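ADP-ribosylglycohydrolase (Thermus thermophilus, PDB 2YZV) belongs to the ADP-ribosylglycohydrolase family, whose members share a compact all-helical fold, and binds magnesium ions. Local coordinates at residues A257-G260 with Q261-A265. Sequence-based numbering, arbitrary orientation.
Sequences AVYG and QLAGA
Q261 and A257 meet one turn apart, at a buried place on alpha-helix 252-267 of this all-helical ADP-ribosylglycohydrolase fold, and they illustrate how a helix carbonyl can serve a side chain as well as the backbone. The A257 side chain lies about 7 Å from a bound magnesium ion, whose two sites draw on D251, D253 and T254 around the start of this helix. A257 O takes two donors from the same residue: Q261 N at 3.1 Å, in the i to i+4 helical bond, and the side-chain Q261 NE2 at 3.2 Å. The two come from opposite faces of the carbonyl plane, NE2 59° out of it, although A257 O itself lies almost in the plane of the glutamine amide. With CG beside its own backbone N (chi1 -68°), the Q261 side chain runs back along the helix toward A257. The rest of this buried amide is satisfied elsewhere: NE2 also bonds L131 O, while OE1 accepts from A135 N, which ties the helix to the 131-135 region and fixes the rotation of the amide. Further along, L262 N bonds V258 O at 3.3 Å, A263 N reaches Y259 O at 2.8 Å, and G264 N reaches G260 O at 2.8 Å on a more bent path. Y259 OH is hydrogen-bonded to F238 O, at the start of helix 238-246. A263 CB sits over one ring face in a CH-pi contact, 3.4 Å from Y259 CZ.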
# COMPACT_ATOMS: atom_id res chain seq x y z
N ALA A 257 2.26 4.74 -3.12
CA ALA A 257 2.03 4.14 -1.81
C ALA A 257 2.34 2.65 -1.79
O ALA A 257 2.87 2.14 -0.80
CB ALA A 257 0.59 4.37 -1.38
N VAL A 258 2.02 1.94 -2.87
CA VAL A 258 2.29 0.51 -2.92
C VAL A 258 3.80 0.30 -3.02
O VAL A 258 4.36 -0.54 -2.32
CB VAL A 258 1.56 -0.16 -4.10
CG1 VAL A 258 1.95 -1.63 -4.23
CG2 VAL A 258 0.05 -0.04 -3.88
N TYR A 259 4.46 1.06 -3.89
CA TYR A 259 5.91 0.96 -4.03
C TYR A 259 6.55 1.28 -2.68
O TYR A 259 7.49 0.61 -2.25
CB TYR A 259 6.43 1.96 -5.07
CG TYR A 259 7.94 2.11 -5.03
CD1 TYR A 259 8.76 1.24 -5.74
CD2 TYR A 259 8.53 3.07 -4.22
CE1 TYR A 259 10.15 1.32 -5.63
CE2 TYR A 259 9.91 3.16 -4.10
CZ TYR A 259 10.72 2.28 -4.80
OH TYR A 259 12.08 2.32 -4.65
N GLY A 260 6.04 2.32 -2.03
CA GLY A 260 6.57 2.74 -0.75
C GLY A 260 6.56 1.66 0.32
O GLY A 260 7.51 1.55 1.10
N GLN A 261 5.49 0.89 0.36
CA GLN A 261 5.37 -0.19 1.33
C GLN A 261 6.41 -1.27 1.08
O GLN A 261 7.10 -1.71 2.00
CB GLN A 261 3.98 -0.83 1.25
CG GLN A 261 2.86 0.08 1.70
CD GLN A 261 1.51 -0.52 1.41
OE1 GLN A 261 1.11 -1.51 2.02
NE2 GLN A 261 0.81 0.06 0.45
N LEU A 262 6.51 -1.71 -0.17
CA LEU A 262 7.45 -2.76 -0.53
C LEU A 262 8.89 -2.31 -0.40
O LEU A 262 9.70 -2.99 0.23
CB LEU A 262 7.19 -3.26 -1.96
CG LEU A 262 8.13 -4.33 -2.52
CD1 LEU A 262 8.13 -5.56 -1.61
CD2 LEU A 262 7.68 -4.70 -3.92
N ALA A 263 9.21 -1.17 -1.00
CA ALA A 263 10.57 -0.63 -0.95
C ALA A 263 10.93 -0.20 0.48
O ALA A 263 12.10 -0.28 0.87
CB ALA A 263 10.71 0.54 -1.91
N GLY A 264 9.94 0.24 1.25
CA GLY A 264 10.21 0.65 2.62
C GLY A 264 10.61 -0.55 3.46
O GLY A 264 11.53 -0.47 4.28
N ALA A 265 9.92 -1.67 3.26
CA ALA A 265 10.24 -2.89 4.00
C ALA A 265 11.58 -3.46 3.55
O ALA A 265 12.33 -4.02 4.36
CB ALA A 265 9.14 -3.93 3.78